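Local coordinates for ubiquitin-conjugating enzyme E2, putative (Trypanosoma cruzi, PDB 4DS2), which probably carries activated ubiquitin as a thioester and passes it on toward protein substrates, as members of the E2 ubiquitin-conjugating family do, at residues Y50-V56 with Y71-F77; L20-V24 with I41-D45; P36-F42 with K55-D61. All coordinates share one frame. Residue numbers count along the deposited sequence, not the author numbering.

Contact 1: Y50-V56 with Y71-F77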
loop_
_atom_site.group_PDB
_atom_site.type_symbol
_atom_site.label_atom_id
_atom_site.label_comp_id
_atom_site.label_asym_id
_atom_site.label_seq_id
_atom_site.Cartn_x
_atom_site.Cartn_y
_atom_site.Cartn_z
ATOM N N TYR A 50 0.375 -12.246 11.505
ATOM C CA TYR A 50 -0.030 -10.879 11.827
ATOM C C TYR A 50 0.801 -9.831 11.151
ATOM O O TYR A 50 0.478 -8.638 11.210
ATOM C CB TYR A 50 0.035 -10.664 13.346
ATOM C CG TYR A 50 -1.024 -11.490 14.041
ATOM C CD1 TYR A 50 -2.332 -11.014 14.166
ATOM C CD2 TYR A 50 -0.744 -12.778 14.468
ATOM C CE1 TYR A 50 -3.304 -11.781 14.760
ATOM C CE2 TYR A 50 -1.710 -13.558 15.053
ATOM C CZ TYR A 50 -2.983 -13.051 15.199
ATOM O OH TYR A 50 -3.917 -13.822 15.807
ATOM N N ASN A 51 1.829 -10.280 10.446
ATOM C CA ASN A 51 2.729 -9.410 9.822
ATOM C C ASN A 51 3.114 -9.953 8.449
ATOM O O ASN A 51 3.808 -10.972 8.320
ATOM C CB ASN A 51 3.891 -9.267 10.747
ATOM C CG ASN A 51 4.422 -7.902 10.710
ATOM O OD1 ASN A 51 4.824 -7.406 9.638
ATOM N ND2 ASN A 51 4.337 -7.225 11.850
ATOM N N TRP A 52 2.612 -9.296 7.406
ATOM C CA TRP A 52 2.922 -9.714 6.050
ATOM C C TRP A 52 3.833 -8.712 5.441
ATOM O O TRP A 52 3.486 -7.571 5.356
ATOM C CB TRP A 52 1.686 -9.796 5.177
ATOM C CG TRP A 52 0.506 -10.596 5.678
ATOM C CD1 TRP A 52 0.387 -11.368 6.834
ATOM C CD2 TRP A 52 -0.763 -10.760 4.976
ATOM N NE1 TRP A 52 -0.843 -11.957 6.901
ATOM C CE2 TRP A 52 -1.579 -11.636 5.804
ATOM C CE3 TRP A 52 -1.282 -10.287 3.773
ATOM C CZ2 TRP A 52 -2.866 -12.002 5.433
ATOM C CZ3 TRP A 52 -2.579 -10.659 3.404
ATOM C CH2 TRP A 52 -3.350 -11.507 4.224
ATOM N N ILE A 53 5.019 -9.147 5.036
ATOM C CA ILE A 53 5.978 -8.328 4.286
ATOM C C ILE A 53 5.757 -8.603 2.792
ATOM O O ILE A 53 5.793 -9.757 2.346
ATOM C CB ILE A 53 7.443 -8.667 4.668
ATOM C CG1 ILE A 53 7.631 -8.633 6.211
ATOM C CG2 ILE A 53 8.420 -7.712 3.951
ATOM C CD1 ILE A 53 7.521 -9.961 6.931
ATOM N N LEU A 54 5.491 -7.550 2.034
ATOM C CA LEU A 54 5.264 -7.642 0.590
ATOM C C LEU A 54 6.369 -6.924 -0.239
ATOM O O LEU A 54 6.983 -5.965 0.235
ATOM C CB LEU A 54 3.924 -7.001 0.229
ATOM C CG LEU A 54 2.595 -7.401 0.875
ATOM C CD1 LEU A 54 1.505 -6.613 0.144
ATOM C CD2 LEU A 54 2.317 -8.888 0.794
ATOM N N LYS A 55 6.572 -7.404 -1.477
ATOM C CA LYS A 55 7.377 -6.699 -2.485
ATOM C C LYS A 55 6.492 -6.382 -3.681
ATOM O O LYS A 55 5.693 -7.202 -4.118
ATOM C CB LYS A 55 8.584 -7.509 -2.914
ATOM C CG LYS A 55 9.549 -7.818 -1.767
ATOM C CD LYS A 55 10.887 -8.358 -2.277
ATOM C CE LYS A 55 11.749 -9.032 -1.219
ATOM N NZ LYS A 55 12.829 -9.807 -1.898
ATOM N N VAL A 56 6.592 -5.150 -4.154
ATOM C CA VAL A 56 5.606 -4.590 -5.086
ATOM C C VAL A 56 6.326 -3.801 -6.155
ATOM O O VAL A 56 7.401 -3.247 -5.903
ATOM C CB VAL A 56 4.603 -3.666 -4.345
ATOM C CG1 VAL A 56 3.679 -2.966 -5.320
ATOM C CG2 VAL A 56 3.788 -4.444 -3.307
ATOM N N TYR A 71 9.188 -1.830 -4.320
ATOM C CA TYR A 71 8.729 -1.167 -3.109
ATOM C C TYR A 71 8.363 -2.236 -2.104
ATOM O O TYR A 71 7.613 -3.155 -2.417
ATOM C CB TYR A 71 7.499 -0.304 -3.375
ATOM C CG TYR A 71 7.774 0.931 -4.189
ATOM C CD1 TYR A 71 7.814 0.874 -5.573
ATOM C CD2 TYR A 71 7.984 2.162 -3.576
ATOM C CE1 TYR A 71 8.068 2.003 -6.328
ATOM C CE2 TYR A 71 8.229 3.302 -4.322
ATOM C CZ TYR A 71 8.264 3.216 -5.702
ATOM O OH TYR A 71 8.519 4.346 -6.440
ATOM N N GLN A 72 8.878 -2.099 -0.893
ATOM C CA GLN A 72 8.578 -3.028 0.149
ATOM C C GLN A 72 7.595 -2.460 1.145
ATOM O O GLN A 72 7.749 -1.316 1.602
ATOM C CB GLN A 72 9.854 -3.393 0.890
ATOM C CG GLN A 72 10.538 -4.599 0.287
ATOM C CD GLN A 72 11.952 -4.682 0.704
ATOM O OE1 GLN A 72 12.794 -3.887 0.280
ATOM N NE2 GLN A 72 12.235 -5.644 1.549
ATOM N N LEU A 73 6.615 -3.293 1.514
ATOM C CA LEU A 73 5.578 -2.903 2.473
ATOM C C LEU A 73 5.446 -3.897 3.587
ATOM O O LEU A 73 5.938 -5.018 3.472
ATOM C CB LEU A 73 4.246 -2.791 1.772
ATOM C CG LEU A 73 4.214 -1.746 0.676
ATOM C CD1 LEU A 73 3.837 -2.399 -0.645
ATOM C CD2 LEU A 73 3.297 -0.601 1.056
ATOM N N SER A 74 4.804 -3.449 4.675
ATOM C CA SER A 74 4.384 -4.277 5.815
ATOM C C SER A 74 2.904 -4.108 5.997
ATOM O O SER A 74 2.418 -2.981 6.114
ATOM C CB SER A 74 5.015 -3.824 7.142
ATOM O OG SER A 74 6.405 -4.030 7.142
ATOM N N VAL A 75 2.195 -5.234 6.052
ATOM C CA VAL A 75 0.806 -5.276 6.478
ATOM C C VAL A 75 0.742 -5.879 7.877
ATOM O O VAL A 75 1.010 -7.067 8.047
ATOM C CB VAL A 75 -0.016 -6.121 5.508
ATOM C CG1 VAL A 75 -1.491 -6.080 5.881
ATOM C CG2 VAL A 75 0.243 -5.668 4.079
ATOM N N LEU A 76 0.405 -5.052 8.861
ATOM C CA LEU A 76 0.267 -5.457 10.245
ATOM C C LEU A 76 -1.214 -5.603 10.675
ATOM O O LEU A 76 -2.018 -4.682 10.530
ATOM C CB LEU A 76 0.984 -4.436 11.126
ATOM C CG LEU A 76 0.902 -4.484 12.670
ATOM C CD1 LEU A 76 0.935 -5.903 13.276
ATOM C CD2 LEU A 76 2.037 -3.608 13.237
ATOM N N PHE A 77 -1.559 -6.787 11.182
ATOM C CA PHE A 77 -2.891 -7.085 11.660
ATOM C C PHE A 77 -2.987 -7.006 13.178
ATOM O O PHE A 77 -1.958 -6.935 13.877
ATOM C CB PHE A 77 -3.293 -8.481 11.250
ATOM C CG PHE A 77 -3.511 -8.637 9.783
ATOM C CD1 PHE A 77 -2.426 -8.773 8.924
ATOM C CD2 PHE A 77 -4.782 -8.679 9.264
ATOM C CE1 PHE A 77 -2.617 -8.958 7.561
ATOM C CE2 PHE A 77 -4.991 -8.849 7.899
ATOM C CZ PHE A 77 -3.907 -9.015 7.049
#
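Phe77 and Trp52 lose the most surface here, 89 and 80 Å² respectively, and they meet at one end of a pair of antiparallel strands. Phe77 lies just past the end of strand 70-76, its CA-to-CB bond directed toward 50-56, and CE1 of its ring lies over one face of the indole, 3.4 Å from Trp52 CE2. The two rings are oblique to each other, with planes at 44° and 4.7 Å between the phenyl centroid and that of the five-membered ring. The Phe77 backbone is held as well: its N donates to Tyr50 O at 2.8 Å. Trp52 pairs with Val75 through two hydrogen bonds, Trp52 N to Val75 O and Val75 N to Trp52 O, both 2.8 Å, while its NE1 turns back to Ile49 O.

Leu73, with 72 Å² covered, comes next and lies in the other half. It exchanges two backbone hydrogen bonds with Leu54, and its CD1 reaches Val56 CG2 at 3.4 Å. Because side chains alternate, Trp52, Leu54, Val56, Leu73 and Val75 share one face of the sheet, packed against helices 11-27 and 120-132: Trp52 touches Leu17 and Leu20, whereas Leu54 rests on Ile124 and Leu73 on Leu128. Asn51, Ile53, Lys55, Gln72, Ser74 and Leu76 occupy the more exposed face. The axes approach to 4.6 Å at 160°, and no bulge interrupts the register from Asn51-Leu76 to Val56-Tyr71. These are the two central strands of the four-stranded antiparallel sheet characteristic of the E2 (UBC) fold.

Contact 2: L20-V24 with I41-D45; sequences LLEEV and IFSVD
Helix 20-24 crosses strand 41-45 at -139°, the axes approaching to 9.0 Å, in the helix-on-sheet packing by which the N-terminal helix of the UBC fold covers the edge strand of the antiparallel sheet. The helix is regular, with Val24 N bonded to Leu20 O at 2.8 Å. The strand carries a classic beta bulge, Phe42 and Ser43 both facing Lys55, with Phe42 psi at -6°; Ile41 and Val44 therefore both direct their CA-to-CB bonds toward the helix, and Phe42 and Ser43 point away. The nearest CA pairs are Val24-Phe42 at 6.1 Å and Leu21-Val44 at 7.3 Å.

No hydrogen bond links the segments. Leu20 (tp) sets CD2 3.8 Å from Val44 CG2 and CD1 4.3 Å from Ile41 CD1. Leu21 (mt) brings CD2 to 3.9 Å from Val44 CB. Helix 120-132 adds Ile124 beside Leu20 and Ile41. Val24, chi1 t, touches both strand side chains: CG2 lies 4.0 Å from Val44 CG2 and 4.2 Å from Ile41 CB, and CG1 is 3.6 Å from Ile41 O.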
loop_
_atom_site.group_PDB
_atom_site.type_symbol
_atom_site.label_atom_id
_atom_site.label_comp_id
_atom_site.label_asym_id
_atom_site.label_seq_id
_atom_site.Cartn_x
_atom_site.Cartn_y
_atom_site.Cartn_z
ATOM N N LEU A 20 -4.743 -14.104 -1.081
ATOM C CA LEU A 20 -3.717 -13.252 -1.693
ATOM C C LEU A 20 -2.675 -14.060 -2.484
ATOM O O LEU A 20 -2.297 -13.678 -3.577
ATOM C CB LEU A 20 -3.004 -12.420 -0.640
ATOM C CG LEU A 20 -1.926 -11.474 -1.187
ATOM C CD1 LEU A 20 -2.479 -10.496 -2.206
ATOM C CD2 LEU A 20 -1.297 -10.706 -0.026
ATOM N N LEU A 21 -2.218 -15.170 -1.904
ATOM C CA LEU A 21 -1.209 -16.049 -2.500
ATOM C C LEU A 21 -1.697 -16.665 -3.791
ATOM O O LEU A 21 -0.961 -16.769 -4.759
ATOM C CB LEU A 21 -0.843 -17.163 -1.506
ATOM C CG LEU A 21 -0.065 -16.707 -0.259
ATOM C CD1 LEU A 21 0.062 -17.893 0.671
ATOM C CD2 LEU A 21 1.303 -16.124 -0.606
ATOM N N GLU A 22 -2.965 -17.049 -3.791
ATOM C CA GLU A 22 -3.618 -17.520 -4.993
ATOM C C GLU A 22 -3.661 -16.464 -6.126
ATOM O O GLU A 22 -3.429 -16.785 -7.312
ATOM C CB GLU A 22 -5.005 -18.036 -4.614
ATOM C CG GLU A 22 -4.934 -19.282 -3.716
ATOM C CD GLU A 22 -6.280 -19.947 -3.447
ATOM O OE1 GLU A 22 -7.325 -19.395 -3.858
ATOM O OE2 GLU A 22 -6.292 -21.035 -2.825
ATOM N N GLU A 23 -3.908 -15.205 -5.760
ATOM C CA GLU A 23 -3.972 -14.102 -6.732
ATOM C C GLU A 23 -2.615 -13.636 -7.235
ATOM O O GLU A 23 -2.472 -13.305 -8.407
ATOM C CB GLU A 23 -4.627 -12.885 -6.114
ATOM C CG GLU A 23 -6.079 -13.049 -5.713
ATOM C CD GLU A 23 -6.481 -11.993 -4.682
ATOM O OE1 GLU A 23 -7.357 -12.301 -3.833
ATOM O OE2 GLU A 23 -5.906 -10.852 -4.721
ATOM N N VAL A 24 -1.648 -13.568 -6.326
ATOM C CA VAL A 24 -0.267 -13.240 -6.653
ATOM C C VAL A 24 0.412 -14.254 -7.591
ATOM O O VAL A 24 1.347 -13.879 -8.295
ATOM C CB VAL A 24 0.600 -13.132 -5.402
ATOM C CG1 VAL A 24 2.066 -13.120 -5.794
ATOM C CG2 VAL A 24 0.243 -11.870 -4.630
ATOM N N ILE A 41 1.853 -6.916 -7.051
ATOM C CA ILE A 41 2.454 -7.522 -5.861
ATOM C C ILE A 41 3.025 -8.844 -6.355
ATOM O O ILE A 41 2.284 -9.654 -6.906
ATOM C CB ILE A 41 1.414 -7.803 -4.735
ATOM C CG1 ILE A 41 0.493 -6.591 -4.483
ATOM C CG2 ILE A 41 2.114 -8.190 -3.431
ATOM C CD1 ILE A 41 -0.714 -6.831 -3.566
ATOM N N PHE A 42 4.332 -9.055 -6.172
ATOM C CA PHE A 42 5.042 -10.244 -6.702
ATOM C C PHE A 42 5.783 -11.138 -5.659
ATOM O O PHE A 42 6.302 -12.196 -6.017
ATOM C CB PHE A 42 6.015 -9.832 -7.813
ATOM C CG PHE A 42 7.216 -9.059 -7.329
ATOM C CD1 PHE A 42 7.154 -7.678 -7.170
ATOM C CD2 PHE A 42 8.418 -9.717 -7.038
ATOM C CE1 PHE A 42 8.256 -6.960 -6.706
ATOM C CE2 PHE A 42 9.525 -9.010 -6.584
ATOM C CZ PHE A 42 9.443 -7.630 -6.415
ATOM N N SER A 43 5.836 -10.718 -4.391
ATOM C CA SER A 43 6.298 -11.570 -3.301
ATOM C C SER A 43 5.530 -11.264 -2.024
ATOM O O SER A 43 5.295 -10.114 -1.691
ATOM C CB SER A 43 7.801 -11.405 -3.073
ATOM O OG SER A 43 8.148 -11.719 -1.738
ATOM N N VAL A 44 5.162 -12.313 -1.302
ATOM C CA VAL A 44 4.473 -12.218 -0.016
ATOM C C VAL A 44 5.154 -13.164 0.962
ATOM O O VAL A 44 4.959 -14.364 0.895
ATOM C CB VAL A 44 2.980 -12.646 -0.132
ATOM C CG1 VAL A 44 2.323 -12.647 1.238
ATOM C CG2 VAL A 44 2.206 -11.758 -1.092
ATOM N N ASP A 45 5.984 -12.642 1.847
ATOM C CA ASP A 45 6.557 -13.438 2.954
ATOM C C ASP A 45 5.720 -13.053 4.224
ATOM O O ASP A 45 4.996 -12.047 4.195
ATOM C CB ASP A 45 8.099 -13.185 3.067
ATOM C CG ASP A 45 8.943 -13.763 1.814
ATOM O OD1 ASP A 45 8.646 -14.838 1.236
ATOM O OD2 ASP A 45 9.938 -13.140 1.391
#

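Contact 3: P36-F42 with K55-D61; sequences PHSTAIF and KVKAPAD
Segments 36-42 and 55-61 form the open end of the hairpin of strands 40-46 and 51-57 in the UBC-fold sheet. Strands 40-42 and 55-57 run antiparallel at 147°, axes 4.8 Å apart; residues 36-39 and 58-61 are loops that stay in contact as far as Pro36 and Asp61.

Lys55 accepts a hydrogen bond on its O from Phe42 N (3.1 Å), and its CB lies over the Phe42 ring in a CH-pi contact, 4.0 Å from the centroid. Val56 forms a non-hydrogen-bonded pair with Ile41 (CA-CA 4.4 Å), Val56 CG2 reaching Ile41 CG1 at 4.1 Å on the face covered by helix 120-132. Lys57 pairs with Ala40 through Lys57 N to Ala40 O (2.8 Å) and Ala40 N to Lys57 O (3.0 Å). Its side chain (m, m, t, p) brings NZ to 4.6 Å from the Phe42 centroid, an off-centre cation-pi contact that uses the chi1 p rotamer of Phe42.

Ala58 CA lies 4.5 Å from Thr39 CA. Pro59 CD approaches Thr39 CG2 at 3.6 Å, and Pro59 CB lies 3.1 Å from Pro36 O. Ala60 CB is 4.5 Å from Pro36 CB. Asp61 N then donates to Pro36 O (3.0 Å), and Asp61 OD2 accepts from His37 ND1 (chi1 t) at 2.5 Å. The strands are thus joined through their backbones, the exposed loops by one backbone bond and a short His-carboxylate hydrogen bond.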
loop_
_atom_site.group_PDB
_atom_site.type_symbol
_atom_site.label_atom_id
_atom_site.label_comp_id
_atom_site.label_asym_id
_atom_site.label_seq_id
_atom_site.Cartn_x
_atom_site.Cartn_y
_atom_site.Cartn_z
ATOM N N PRO A 36 -0.561 -1.981 -17.253
ATOM C CA PRO A 36 0.395 -0.907 -16.949
ATOM C C PRO A 36 -0.116 0.085 -15.891
ATOM O O PRO A 36 0.702 0.798 -15.311
ATOM C CB PRO A 36 0.532 -0.185 -18.290
ATOM C CG PRO A 36 -0.822 -0.324 -18.907
ATOM C CD PRO A 36 -1.295 -1.704 -18.509
ATOM N N HIS A 37 -1.441 0.129 -15.661
ATOM C CA HIS A 37 -2.069 1.040 -14.681
ATOM C C HIS A 37 -2.169 0.468 -13.289
ATOM O O HIS A 37 -2.346 1.204 -12.325
ATOM C CB HIS A 37 -3.453 1.499 -15.142
ATOM C CG HIS A 37 -4.021 2.624 -14.301
ATOM N ND1 HIS A 37 -3.605 3.896 -14.427
ATOM C CD2 HIS A 37 -4.968 2.619 -13.276
ATOM C CE1 HIS A 37 -4.262 4.674 -13.546
ATOM N NE2 HIS A 37 -5.098 3.891 -12.839
ATOM N N SER A 38 -2.072 -0.847 -13.168
ATOM C CA SER A 38 -2.127 -1.492 -11.863
ATOM C C SER A 38 -0.731 -1.837 -11.349
ATOM O O SER A 38 0.220 -2.042 -12.105
ATOM C CB SER A 38 -3.032 -2.739 -11.890
ATOM O OG SER A 38 -4.359 -2.393 -11.530
ATOM N N THR A 39 -0.653 -1.888 -10.036
ATOM C CA THR A 39 0.571 -2.192 -9.331
ATOM C C THR A 39 0.595 -3.698 -9.145
ATOM O O THR A 39 -0.451 -4.304 -8.943
ATOM C CB THR A 39 0.584 -1.472 -7.972
ATOM O OG1 THR A 39 0.122 -2.353 -6.932
ATOM C CG2 THR A 39 -0.337 -0.167 -8.036
ATOM N N ALA A 40 1.770 -4.313 -9.251
ATOM C CA ALA A 40 1.869 -5.755 -9.187
ATOM C C ALA A 40 2.536 -6.110 -7.860
ATOM O O ALA A 40 3.626 -5.623 -7.557
ATOM C CB ALA A 40 2.670 -6.277 -10.381
ATOM N N ILE A 41 1.853 -6.916 -7.051
ATOM C CA ILE A 41 2.454 -7.522 -5.861
ATOM C C ILE A 41 3.025 -8.844 -6.355
ATOM O O ILE A 41 2.284 -9.654 -6.906
ATOM C CB ILE A 41 1.414 -7.803 -4.735
ATOM C CG1 ILE A 41 0.493 -6.591 -4.483
ATOM C CG2 ILE A 41 2.114 -8.190 -3.431
ATOM C CD1 ILE A 41 -0.714 -6.831 -3.566
ATOM N N PHE A 42 4.332 -9.055 -6.172
ATOM C CA PHE A 42 5.042 -10.244 -6.702
ATOM C C PHE A 42 5.783 -11.138 -5.659
ATOM O O PHE A 42 6.302 -12.196 -6.017
ATOM C CB PHE A 42 6.015 -9.832 -7.813
ATOM C CG PHE A 42 7.216 -9.059 -7.329
ATOM C CD1 PHE A 42 7.154 -7.678 -7.170
ATOM C CD2 PHE A 42 8.418 -9.717 -7.038
ATOM C CE1 PHE A 42 8.256 -6.960 -6.706
ATOM C CE2 PHE A 42 9.525 -9.010 -6.584
ATOM C CZ PHE A 42 9.443 -7.630 -6.415
ATOM N N LYS A 55 6.572 -7.404 -1.477
ATOM C CA LYS A 55 7.377 -6.699 -2.485
ATOM C C LYS A 55 6.492 -6.382 -3.681
ATOM O O LYS A 55 5.693 -7.202 -4.118
ATOM C CB LYS A 55 8.584 -7.509 -2.914
ATOM C CG LYS A 55 9.549 -7.818 -1.767
ATOM C CD LYS A 55 10.887 -8.358 -2.277
ATOM C CE LYS A 55 11.749 -9.032 -1.219
ATOM N NZ LYS A 55 12.829 -9.807 -1.898
ATOM N N VAL A 56 6.592 -5.150 -4.154
ATOM C CA VAL A 56 5.606 -4.590 -5.086
ATOM C C VAL A 56 6.326 -3.801 -6.155
ATOM O O VAL A 56 7.401 -3.247 -5.903
ATOM C CB VAL A 56 4.603 -3.666 -4.345
ATOM C CG1 VAL A 56 3.679 -2.966 -5.320
ATOM C CG2 VAL A 56 3.788 -4.444 -3.307
ATOM N N LYS A 57 5.734 -3.757 -7.348
ATOM C CA LYS A 57 6.088 -2.738 -8.364
ATOM C C LYS A 57 4.933 -1.772 -8.467
ATOM O O LYS A 57 3.783 -2.192 -8.492
ATOM C CB LYS A 57 6.331 -3.375 -9.727
ATOM C CG LYS A 57 7.484 -4.380 -9.748
ATOM C CD LYS A 57 8.839 -3.704 -9.593
ATOM C CE LYS A 57 9.889 -4.691 -9.112
ATOM N NZ LYS A 57 10.237 -5.694 -10.150
ATOM N N ALA A 58 5.228 -0.478 -8.511
ATOM C CA ALA A 58 4.215 0.499 -8.930
ATOM C C ALA A 58 3.893 0.319 -10.427
ATOM O O ALA A 58 4.665 -0.327 -11.160
ATOM C CB ALA A 58 4.675 1.909 -8.639
ATOM N N PRO A 59 2.746 0.877 -10.889
ATOM C CA PRO A 59 2.369 0.838 -12.311
ATOM C C PRO A 59 3.421 1.512 -13.212
ATOM O O PRO A 59 3.980 2.542 -12.821
ATOM C CB PRO A 59 1.077 1.673 -12.346
ATOM C CG PRO A 59 0.578 1.719 -10.952
ATOM C CD PRO A 59 1.821 1.735 -10.123
ATOM N N ALA A 60 3.665 0.949 -14.406
ATOM C CA ALA A 60 4.528 1.589 -15.436
ATOM C C ALA A 60 3.967 2.980 -15.808
ATOM O O ALA A 60 4.714 3.932 -16.071
ATOM C CB ALA A 60 4.626 0.708 -16.667
ATOM N N ASP A 61 2.632 3.039 -15.849
ATOM C CA ASP A 61 1.787 4.265 -15.784
ATOM C C ASP A 61 2.306 5.457 -14.958
ATOM O O ASP A 61 2.164 6.587 -15.390
ATOM C CB ASP A 61 0.443 3.860 -15.139
ATOM C CG ASP A 61 -0.760 4.409 -15.853
ATOM O OD1 ASP A 61 -0.969 4.067 -17.050
ATOM O OD2 ASP A 61 -1.531 5.129 -15.173
#

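All three contacts belong to the N-terminal half of the UBC fold and meet on the antiparallel sheet ordered 40-46, 51-57, 70-76, 87-90. Contact 2 sets helix 11-27 against the edge strand, contact 3 pairs that strand with 51-57, and contact 1 carries the pairing on to 70-76. Their centres lie about 11 Å (1 and 2), 13 Å (2 and 3) and 15 Å (1 and 3) apart. Contact 2 closes before contact 1 opens, whereas contacts 1 and 3 alternate along the chain, sharing Lys55 and Val56; contacts 2 and 3 share Ile41 and Phe42. Consecutive strands are thus knit into one framework, backed by helices 11-27 and 120-132.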